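Side-chain contacts in transcriptional regulator, MerR-family (Cupriavidus metallidurans CH34, PDB 5GPE), which binds lead(II) and probably acts as a DNA-binding transcription factor of the MerR family: residues B[11-15]-B[16-20]; B[43-46]-B[47-51]; B[97-100]-B[101-104]. All blocks are in the same frame, centred on the assembly; numbering follows the deposited sequence.

In the fold
Contacts 1 and 2 belong to the helix-turn-helix end of the chain and touch each other: Ala11 and Val18 of contact 1 pack on Leu48 of contact 2, their centres 11 Å apart. Contact 1 is a surface contact at the start of helix 15-23, whereas contact 2 is largely buried within helix 42-56, where leucines face two neighbouring helices. Contact 3 is partly buried and lies on helix 79-111, with its centre about 36 Å from that of contact 1 and 37 Å from that of contact 2. Its distinctive chemistry is a salt bridge along the helix; like contact 2, it also meets the second subunit.

Contact 1 of 3, residues B[11-15]-B[16-20]; sequences ADCLV and QTVRF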
ATOM      1  N   ALA B  11      25.391   8.075   2.074  1.00 26.72           N
ATOM      2  CA  ALA B  11      24.019   8.255   1.605  1.00 26.24           C
ATOM      3  C   ALA B  11      22.972   8.069   2.712  1.00 26.57           C
ATOM      4  O   ALA B  11      21.783   8.264   2.475  1.00 24.66           O
ATOM      5  CB  ALA B  11      23.735   7.306   0.453  1.00 26.44           C
ATOM      6  N   ASP B  12      23.422   7.697   3.913  1.00 28.04           N
ATOM      7  CA  ASP B  12      22.548   7.399   5.049  1.00 28.79           C
ATOM      8  C   ASP B  12      21.535   6.279   4.706  1.00 27.94           C
ATOM      9  O   ASP B  12      20.337   6.395   4.954  1.00 27.47           O
ATOM     10  CB  ASP B  12      21.845   8.674   5.546  1.00 31.05           C
ATOM     11  CG  ASP B  12      21.373   8.570   6.997  1.00 35.48           C
ATOM     12  OD1 ASP B  12      21.831   7.673   7.738  1.00 38.39           O
ATOM     13  OD2 ASP B  12      20.531   9.391   7.406  1.00 38.03           O
ATOM     14  N   CYS B  13      22.045   5.201   4.121  1.00 27.67           N
ATOM     15  CA  CYS B  13      21.235   4.029   3.834  1.00 29.14           C
ATOM     16  C   CYS B  13      22.042   2.744   3.978  1.00 26.89           C
ATOM     17  O   CYS B  13      23.278   2.762   3.987  1.00 30.51           O
ATOM     18  CB  CYS B  13      20.608   4.131   2.441  1.00 31.05           C
ATOM     19  SG  CYS B  13      21.717   3.807   1.060  1.00 35.29           S
ATOM     20  N   LEU B  14      21.328   1.634   4.108  1.00 22.97           N
ATOM     21  CA  LEU B  14      21.952   0.334   4.292  1.00 22.57           C
ATOM     22  C   LEU B  14      22.628  -0.150   3.019  1.00 20.06           C
ATOM     23  O   LEU B  14      22.200   0.172   1.906  1.00 22.82           O
ATOM     24  CB  LEU B  14      20.923  -0.714   4.741  1.00 23.43           C
ATOM     25  CG  LEU B  14      20.311  -0.550   6.131  1.00 24.76           C
ATOM     26  CD1 LEU B  14      19.234  -1.593   6.335  1.00 26.59           C
ATOM     27  CD2 LEU B  14      21.354  -0.675   7.232  1.00 25.56           C
ATOM     28  N   VAL B  15      23.677  -0.949   3.195  1.00 19.02           N
ATOM     29  CA  VAL B  15      24.319  -1.666   2.086  1.00 21.04           C
ATOM     30  C   VAL B  15      23.282  -2.478   1.301  1.00 20.62           C
ATOM     31  O   VAL B  15      23.260  -2.451   0.071  1.00 20.53           O
ATOM     32  CB  VAL B  15      25.472  -2.586   2.597  1.00 23.65           C
ATOM     33  CG1 VAL B  15      25.968  -3.549   1.513  1.00 26.15           C
ATOM     34  CG2 VAL B  15      26.637  -1.743   3.111  1.00 24.40           C
ATOM     35  N   GLN B  16      22.438  -3.214   2.014  1.00 19.79           N
ATOM     36  CA  GLN B  16      21.394  -4.024   1.352  1.00 20.96           C
ATOM     37  C   GLN B  16      20.426  -3.170   0.499  1.00 20.27           C
ATOM     38  O   GLN B  16      19.917  -3.632  -0.519  1.00 18.70           O
ATOM     39  CB  GLN B  16      20.627  -4.866   2.376  1.00 23.47           C
ATOM     40  CG  GLN B  16      19.805  -4.071   3.382  1.00 24.84           C
ATOM     41  CD  GLN B  16      19.057  -4.964   4.350  1.00 27.89           C
ATOM     42  OE1 GLN B  16      17.843  -5.153   4.228  1.00 31.31           O
ATOM     43  NE2 GLN B  16      19.770  -5.539   5.297  1.00 29.89           N
ATOM     44  N   THR B  17      20.189  -1.929   0.922  1.00 20.04           N
ATOM     45  CA  THR B  17      19.375  -0.996   0.155  1.00 19.79           C
ATOM     46  C   THR B  17      20.078  -0.566  -1.140  1.00 18.68           C
ATOM     47  O   THR B  17      19.461  -0.530  -2.192  1.00 16.94           O
ATOM     48  CB  THR B  17      18.969   0.228   0.988  1.00 21.42           C
ATOM     49  OG1 THR B  17      18.268  -0.215   2.152  1.00 24.41           O
ATOM     50  CG2 THR B  17      18.056   1.167   0.194  1.00 21.91           C
ATOM     51  N   VAL B  18      21.374  -0.267  -1.058  1.00 18.54           N
ATOM     52  CA  VAL B  18      22.167   0.012  -2.246  1.00 18.56           C
ATOM     53  C   VAL B  18      22.104  -1.174  -3.221  1.00 17.73           C
ATOM     54  O   VAL B  18      21.900  -0.984  -4.421  1.00 17.97           O
ATOM     55  CB  VAL B  18      23.650   0.318  -1.909  1.00 19.71           C
ATOM     56  CG1 VAL B  18      24.455   0.562  -3.176  1.00 20.77           C
ATOM     57  CG2 VAL B  18      23.761   1.538  -1.003  1.00 20.50           C
ATOM     58  N   ARG B  19      22.303  -2.391  -2.708  1.00 17.20           N
ATOM     59  CA  ARG B  19      22.267  -3.599  -3.549  1.00 19.07           C
ATOM     60  C   ARG B  19      20.888  -3.849  -4.155  1.00 17.82           C
ATOM     61  O   ARG B  19      20.774  -4.333  -5.276  1.00 19.66           O
ATOM     62  CB  ARG B  19      22.713  -4.840  -2.761  1.00 20.82           C
ATOM     63  CG  ARG B  19      24.182  -4.832  -2.415  1.00 23.87           C
ATOM     64  CD  ARG B  19      24.772  -6.219  -2.292  1.00 29.87           C
ATOM     65  NE  ARG B  19      26.211  -6.094  -2.081  1.00 36.55           N
ATOM     66  CZ  ARG B  19      26.884  -6.328  -0.960  1.00 38.94           C
ATOM     67  NH1 ARG B  19      26.281  -6.754   0.145  1.00 36.07           N
ATOM     68  NH2 ARG B  19      28.204  -6.126  -0.971  1.00 46.89           N
ATOM     69  N   PHE B  20      19.845  -3.519  -3.414  1.00 17.11           N
ATOM     70  CA  PHE B  20      18.467  -3.580  -3.957  1.00 17.67           C
ATOM     71  C   PHE B  20      18.306  -2.647  -5.175  1.00 17.78           C
ATOM     72  O   PHE B  20      17.817  -3.057  -6.225  1.00 17.73           O
ATOM     73  CB  PHE B  20      17.461  -3.220  -2.864  1.00 16.94           C
ATOM     74  CG  PHE B  20      16.046  -3.128  -3.339  1.00 16.62           C
ATOM     75  CD1 PHE B  20      15.430  -4.215  -3.945  1.00 17.56           C
ATOM     76  CD2 PHE B  20      15.310  -1.970  -3.137  1.00 16.15           C
ATOM     77  CE1 PHE B  20      14.109  -4.135  -4.374  1.00 16.68           C
ATOM     78  CE2 PHE B  20      13.996  -1.881  -3.554  1.00 16.40           C
ATOM     79  CZ  PHE B  20      13.393  -2.969  -4.175  1.00 17.09           C
TER
HETATM   80  O   HOH W   1      18.287   1.931   3.927  1.00 20.37           O
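One face of the Arg19 guanidinium is met by a methyl of Val15: CG1 sits 3.5 Å from Arg19 NH1, above the plane of the group and displaced toward its rim. The two side chains run alongside each other, one helical turn apart, pointing the same way. Arg19 reaches this position because its chain is extended from CG to NE, while Val15 CG1 stands opposite the backbone N (chi1 168°). The same pair is joined by the backbone, where Arg19 N donates to Val15 O at 2.9 Å with a nearly straight N-H...O angle of 165°.

Leu14 and Gln16 also lie side by side, pointing the same way. Gln16 CG, placed between its own backbone N and carbonyl carbon (chi1 65°), comes within 3.8 Å of Leu14 CB, and the rest of the glutamine chain passes along Leu14 CD1.

Leu14 is the N-cap residue, and its carbonyl oxygen is used twice. Val18 N donates to Leu14 O at 3.1 Å, while the bond from Thr17 N to Leu14 O is weak because its N-H is poorly directed. A water joins the backbone to the threonine side chain: it accepts from Leu14 N and is hydrogen-bonded to Thr17 OG1 at 2.8 Å, tying the cap to the first turn.

Cys13 SG touches Val18 CG2 at 3.7 Å. Val18 also packs on Leu48 of helix 42-56 and on Ile4 and Leu7 of helix 4-11, which places it at the junction of three helices. Asp12, with positive phi, ends helix 4-11 in a Schellman motif; that ending, followed by the N-cap at Leu14, forms the turn of a helix-turn-helix, as expected for a MerR-type domain.

Contact 2 of 3, residues B[43-46]-B[47-51]; sequences VHLQ and RLLFI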
ATOM      1  N   VAL B  43      29.282  10.245  -8.163  1.00 28.71           N
ATOM      2  CA  VAL B  43      28.122  10.072  -9.055  1.00 29.76           C
ATOM      3  C   VAL B  43      27.084   9.125  -8.425  1.00 27.75           C
ATOM      4  O   VAL B  43      25.882   9.379  -8.498  1.00 27.11           O
ATOM      5  CB  VAL B  43      28.539   9.560 -10.456  1.00 33.21           C
ATOM      6  CG1 VAL B  43      27.323   9.296 -11.336  1.00 35.07           C
ATOM      7  CG2 VAL B  43      29.453  10.570 -11.152  1.00 35.01           C
ATOM      8  N   HIS B  44      27.566   8.038  -7.824  1.00 27.46           N
ATOM      9  CA  HIS B  44      26.702   7.045  -7.178  1.00 26.02           C
ATOM     10  C   HIS B  44      26.034   7.599  -5.934  1.00 24.90           C
ATOM     11  O   HIS B  44      24.849   7.349  -5.708  1.00 25.36           O
ATOM     12  CB  HIS B  44      27.474   5.778  -6.814  1.00 27.59           C
ATOM     13  CG  HIS B  44      28.064   5.076  -7.997  1.00 28.85           C
ATOM     14  ND1 HIS B  44      29.290   5.416  -8.527  1.00 27.63           N
ATOM     15  CD2 HIS B  44      27.589   4.069  -8.769  1.00 28.30           C
ATOM     16  CE1 HIS B  44      29.550   4.648  -9.567  1.00 27.71           C
ATOM     17  NE2 HIS B  44      28.534   3.822  -9.735  1.00 29.21           N
ATOM     18  N   LEU B  45      26.782   8.376  -5.157  1.00 23.40           N
ATOM     19  CA  LEU B  45      26.234   9.062  -3.989  1.00 25.08           C
ATOM     20  C   LEU B  45      25.096  10.009  -4.384  1.00 23.22           C
ATOM     21  O   LEU B  45      24.016   9.956  -3.799  1.00 22.05           O
ATOM     22  CB  LEU B  45      27.326   9.828  -3.223  1.00 28.24           C
ATOM     23  CG  LEU B  45      26.884  10.646  -1.994  1.00 29.40           C
ATOM     24  CD1 LEU B  45      26.132   9.793  -0.975  1.00 27.43           C
ATOM     25  CD2 LEU B  45      28.084  11.319  -1.335  1.00 30.64           C
ATOM     26  N   GLN B  46      25.332  10.856  -5.384  1.00 22.26           N
ATOM     27  CA  GLN B  46      24.311  11.801  -5.840  1.00 24.28           C
ATOM     28  C   GLN B  46      23.075  11.087  -6.399  1.00 22.71           C
ATOM     29  O   GLN B  46      21.948  11.556  -6.248  1.00 20.81           O
ATOM     30  CB  GLN B  46      24.876  12.781  -6.876  1.00 27.51           C
ATOM     31  CG  GLN B  46      25.867  13.793  -6.299  1.00 30.02           C
ATOM     32  CD  GLN B  46      25.336  14.490  -5.047  1.00 32.87           C
ATOM     33  OE1 GLN B  46      24.179  14.933  -5.011  1.00 35.25           O
ATOM     34  NE2 GLN B  46      26.160  14.550  -4.002  1.00 34.40           N
ATOM     35  N   ARG B  47      23.276   9.918  -6.984  1.00 22.57           N
ATOM     36  CA  ARG B  47      22.197   9.105  -7.491  1.00 23.66           C
ATOM     37  C   ARG B  47      21.350   8.580  -6.333  1.00 22.79           C
ATOM     38  O   ARG B  47      20.179   8.668  -6.350  1.00 21.83           O
ATOM     39  CB  ARG B  47      22.756   7.952  -8.274  1.00 27.37           C
ATOM     40  CG  ARG B  47      21.762   6.886  -8.604  1.00 29.79           C
ATOM     41  CD  ARG B  47      20.778   7.435  -9.554  1.00 31.97           C
ATOM     42  NE  ARG B  47      21.342   7.951 -10.776  1.00 34.52           N
ATOM     43  CZ  ARG B  47      21.506   7.264 -11.885  1.00 33.21           C
ATOM     44  NH1 ARG B  47      21.219   6.007 -11.944  1.00 33.01           N
ATOM     45  NH2 ARG B  47      21.965   7.868 -12.942  1.00 38.84           N
ATOM     46  N   LEU B  48      21.986   8.067  -5.315  1.00 22.70           N
ATOM     47  CA  LEU B  48      21.286   7.572  -4.131  1.00 22.43           C
ATOM     48  C   LEU B  48      20.480   8.650  -3.428  1.00 21.96           C
ATOM     49  O   LEU B  48      19.352   8.403  -2.993  1.00 21.35           O
ATOM     50  CB  LEU B  48      22.257   6.928  -3.141  1.00 21.74           C
ATOM     51  CG  LEU B  48      22.807   5.557  -3.534  1.00 22.01           C
ATOM     52  CD1 LEU B  48      23.903   5.135  -2.574  1.00 22.16           C
ATOM     53  CD2 LEU B  48      21.661   4.555  -3.570  1.00 21.48           C
ATOM     54  N   LEU B  49      21.042   9.852  -3.355  1.00 21.05           N
ATOM     55  CA  LEU B  49      20.326  10.978  -2.783  1.00 22.28           C
ATOM     56  C   LEU B  49      19.096  11.348  -3.623  1.00 20.89           C
ATOM     57  O   LEU B  49      18.043  11.644  -3.066  1.00 20.38           O
ATOM     58  CB  LEU B  49      21.251  12.180  -2.587  1.00 24.14           C
ATOM     59  CG  LEU B  49      22.420  11.958  -1.619  1.00 25.97           C
ATOM     60  CD1 LEU B  49      23.280  13.215  -1.531  1.00 27.76           C
ATOM     61  CD2 LEU B  49      21.967  11.541  -0.224  1.00 24.70           C
ATOM     62  N   PHE B  50      19.229  11.310  -4.947  1.00 18.65           N
ATOM     63  CA  PHE B  50      18.114  11.560  -5.870  1.00 19.29           C
ATOM     64  C   PHE B  50      17.009  10.538  -5.644  1.00 18.44           C
ATOM     65  O   PHE B  50      15.854  10.897  -5.506  1.00 20.12           O
ATOM     66  CB  PHE B  50      18.599  11.504  -7.338  1.00 19.98           C
ATOM     67  CG  PHE B  50      17.519  11.752  -8.361  1.00 20.32           C
ATOM     68  CD1 PHE B  50      16.716  10.708  -8.822  1.00 20.71           C
ATOM     69  CD2 PHE B  50      17.307  13.023  -8.879  1.00 20.14           C
ATOM     70  CE1 PHE B  50      15.723  10.942  -9.765  1.00 20.49           C
ATOM     71  CE2 PHE B  50      16.326  13.257  -9.822  1.00 20.31           C
ATOM     72  CZ  PHE B  50      15.522  12.220 -10.260  1.00 20.37           C
ATOM     73  N   ILE B  51      17.384   9.272  -5.575  1.00 15.54           N
ATOM     74  CA  ILE B  51      16.444   8.174  -5.298  1.00 19.05           C
ATOM     75  C   ILE B  51      15.731   8.369  -3.947  1.00 18.50           C
ATOM     76  O   ILE B  51      14.512   8.203  -3.860  1.00 19.29           O
ATOM     77  CB  ILE B  51      17.146   6.793  -5.325  1.00 19.43           C
ATOM     78  CG1 ILE B  51      17.627   6.473  -6.749  1.00 20.16           C
ATOM     79  CG2 ILE B  51      16.203   5.679  -4.860  1.00 20.48           C
ATOM     80  CD1 ILE B  51      18.632   5.355  -6.816  1.00 20.35           C
TER
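Apolar contact between Leu45 and Leu49 is modest: Leu45 CD1 approaches Leu49 CG at 4.3 Å, the two residues being one turn apart. Leu49 CD1 also meets the amide end of Gln46, 4.0 Å from Gln46 OE1, with the two side chains crossing at a slant. A bend in the glutamine (chi2 -50°) turns its amide back along the helix, where NE2 is hydrogen-bonded to Glu42 OE2.

Backbone hydrogen bonds supply the regular helical frame. Leu49 N donates to Leu45 O at 3.0 Å with an N-H...O angle of 161°, and Leu48 N to His44 O at 3.0 Å. The corresponding bond from Arg47 N to Val43 O is more bent, at 143°.

The polar ends of His44 and Arg47 are bonded outside the segments: His44 NE2 to Glu29 O, His44 ND1 to Asp41 OD1 just before the helix, and Arg47 NH1 to Leu26 O.

Around helix 42-56, Leu45 and Leu48 pack on helix 4-11, Leu48 and Ile51 on helix 15-23, and Phe50 on helix 61-71; Phe50 also meets Leu128 of the second subunit.

Contact 3 of 3, residues B[97-100]-B[101-104]; sequences KELR and ALER
Arg100 NH1 donates to Glu103 OE1 at 3.0 Å, the shortest polar bond between side chains here, in a salt bridge within the helix whose N-H...O angle is 156°. The other oxygen, Glu103 OE2, forms a salt bridge with Arg93 NE of the second subunit. Two positive partners around one buried carboxylate would probably favour its charged form.

The approach differs on the two sides of the Arg100 bond. Glu103 OE1 lies at the edge of the guanidinium, close to its plane, whereas NH1 comes to that oxygen from above the carboxylate plane. The two flat groups are turned 66° against each other; they are not coplanar, and one hydrogen bond, NH1 to OE1, joins them. Arg100 turns about its CB-CG and CG-CD bonds (chi2 62°), which folds its chain along the helix toward Glu103. As a result its CD also lies 3.5 Å from Glu103 OE1.

The backbone bonds follow the helical i to i+4 pattern: Glu103 N donates to Leu99 O at 2.9 Å, and Arg104 N to Arg100 O at 3.0 Å. The apolar contribution is light, with Leu99 CD2 and Leu102 CD2 meeting at 4.2 Å.

All eight residues lie on the long helix 79-111, in a region predicted to form a coiled coil. Leu99, Arg100 and Glu103 meet the same helix of the second subunit, Leu99 packing on its Leu99 and the other two on its Met96, while Leu102 packs on its Asp58, in the loop after its helix 42-56.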
ATOM      1  N   LYS B  97     -10.255  10.543  -1.605  1.00 18.84           N
ATOM      2  CA  LYS B  97     -11.719  10.376  -1.694  1.00 19.90           C
ATOM      3  C   LYS B  97     -12.166   9.004  -1.208  1.00 18.05           C
ATOM      4  O   LYS B  97     -13.101   8.895  -0.428  1.00 17.70           O
ATOM      5  CB  LYS B  97     -12.219  10.598  -3.112  1.00 21.27           C
ATOM      6  CG  LYS B  97     -12.268  12.055  -3.514  1.00 24.39           C
ATOM      7  CD  LYS B  97     -12.380  12.171  -5.022  1.00 28.04           C
ATOM      8  CE  LYS B  97     -12.753  13.572  -5.445  1.00 33.30           C
ATOM      9  NZ  LYS B  97     -12.999  13.606  -6.914  1.00 41.17           N
ATOM     10  N   GLU B  98     -11.486   7.968  -1.684  1.00 15.48           N
ATOM     11  CA  GLU B  98     -11.759   6.582  -1.281  1.00 17.89           C
ATOM     12  C   GLU B  98     -11.543   6.351   0.215  1.00 16.09           C
ATOM     13  O   GLU B  98     -12.382   5.742   0.878  1.00 14.54           O
ATOM     14  CB  GLU B  98     -10.913   5.591  -2.086  1.00 19.19           C
ATOM     15  CG  GLU B  98     -11.235   5.575  -3.585  1.00 21.73           C
ATOM     16  CD  GLU B  98     -10.632   4.383  -4.337  1.00 24.62           C
ATOM     17  OE1 GLU B  98     -10.189   4.550  -5.510  1.00 21.57           O
ATOM     18  OE2 GLU B  98     -10.623   3.264  -3.765  1.00 29.75           O
ATOM     19  N   LEU B  99     -10.453   6.883   0.755  1.00 15.55           N
ATOM     20  CA  LEU B  99     -10.206   6.794   2.208  1.00 16.47           C
ATOM     21  C   LEU B  99     -11.225   7.509   3.084  1.00 14.99           C
ATOM     22  O   LEU B  99     -11.600   6.999   4.141  1.00 14.56           O
ATOM     23  CB  LEU B  99      -8.817   7.309   2.581  1.00 17.83           C
ATOM     24  CG  LEU B  99      -7.656   6.395   2.232  1.00 20.97           C
ATOM     25  CD1 LEU B  99      -6.369   7.098   2.640  1.00 22.18           C
ATOM     26  CD2 LEU B  99      -7.730   5.037   2.906  1.00 22.36           C
ATOM     27  N   ARG B 100     -11.682   8.688   2.659  1.00 14.52           N
ATOM     28  CA  ARG B 100     -12.704   9.393   3.419  1.00 14.67           C
ATOM     29  C   ARG B 100     -14.006   8.581   3.441  1.00 14.94           C
ATOM     30  O   ARG B 100     -14.669   8.465   4.487  1.00 14.63           O
ATOM     31  CB  ARG B 100     -12.953  10.795   2.867  1.00 15.49           C
ATOM     32  CG  ARG B 100     -14.067  11.563   3.561  1.00 17.34           C
ATOM     33  CD  ARG B 100     -13.656  11.741   5.011  1.00 18.36           C
ATOM     34  NE  ARG B 100     -12.507  12.670   5.100  1.00 18.94           N
ATOM     35  CZ  ARG B 100     -11.835  12.978   6.201  1.00 19.85           C
ATOM     36  NH1 ARG B 100     -12.179  12.468   7.372  1.00 21.69           N
ATOM     37  NH2 ARG B 100     -10.828  13.841   6.137  1.00 16.97           N
ATOM     38  N   ALA B 101     -14.372   8.028   2.292  1.00 14.44           N
ATOM     39  CA  ALA B 101     -15.561   7.168   2.221  1.00 15.09           C
ATOM     40  C   ALA B 101     -15.390   5.945   3.130  1.00 15.30           C
ATOM     41  O   ALA B 101     -16.334   5.548   3.801  1.00 15.99           O
ATOM     42  CB  ALA B 101     -15.855   6.740   0.792  1.00 15.26           C
ATOM     43  N   LEU B 102     -14.177   5.382   3.178  1.00 15.47           N
ATOM     44  CA  LEU B 102     -13.894   4.248   4.064  1.00 16.34           C
ATOM     45  C   LEU B 102     -14.057   4.645   5.530  1.00 16.35           C
ATOM     46  O   LEU B 102     -14.676   3.918   6.308  1.00 15.99           O
ATOM     47  CB  LEU B 102     -12.504   3.678   3.806  1.00 16.89           C
ATOM     48  CG  LEU B 102     -11.996   2.608   4.774  1.00 17.85           C
ATOM     49  CD1 LEU B 102     -12.885   1.360   4.707  1.00 18.41           C
ATOM     50  CD2 LEU B 102     -10.542   2.272   4.468  1.00 18.52           C
ATOM     51  N   GLU B 103     -13.506   5.807   5.894  1.00 16.57           N
ATOM     52  CA  GLU B 103     -13.657   6.335   7.252  1.00 17.27           C
ATOM     53  C   GLU B 103     -15.134   6.437   7.668  1.00 16.43           C
ATOM     54  O   GLU B 103     -15.506   5.962   8.739  1.00 15.65           O
ATOM     55  CB  GLU B 103     -13.010   7.712   7.396  1.00 18.70           C
ATOM     56  CG  GLU B 103     -12.978   8.205   8.845  1.00 19.46           C
ATOM     57  CD  GLU B 103     -13.291   9.700   9.021  1.00 22.56           C
ATOM     58  OE1 GLU B 103     -14.022  10.223   8.167  1.00 24.24           O
ATOM     59  OE2 GLU B 103     -12.905  10.363  10.030  1.00 22.78           O
ATOM     60  N   ARG B 104     -15.952   7.022   6.800  1.00 15.24           N
ATOM     61  CA  ARG B 104     -17.384   7.173   7.075  1.00 17.65           C
ATOM     62  C   ARG B 104     -18.101   5.815   7.194  1.00 18.01           C
ATOM     63  O   ARG B 104     -18.979   5.624   8.041  1.00 18.88           O
ATOM     64  CB  ARG B 104     -18.055   8.055   6.020  1.00 20.25           C
ATOM     65  CG  ARG B 104     -17.564   9.501   6.058  1.00 23.60           C
ATOM     66  CD  ARG B 104     -18.339  10.415   5.123  1.00 28.08           C
ATOM     67  NE  ARG B 104     -19.745  10.471   5.519  1.00 39.17           N
ATOM     68  CZ  ARG B 104     -20.781  10.686   4.704  1.00 45.64           C
ATOM     69  NH1 ARG B 104     -22.013  10.679   5.204  1.00 47.48           N
ATOM     70  NH2 ARG B 104     -20.613  10.899   3.404  1.00 51.88           N
TER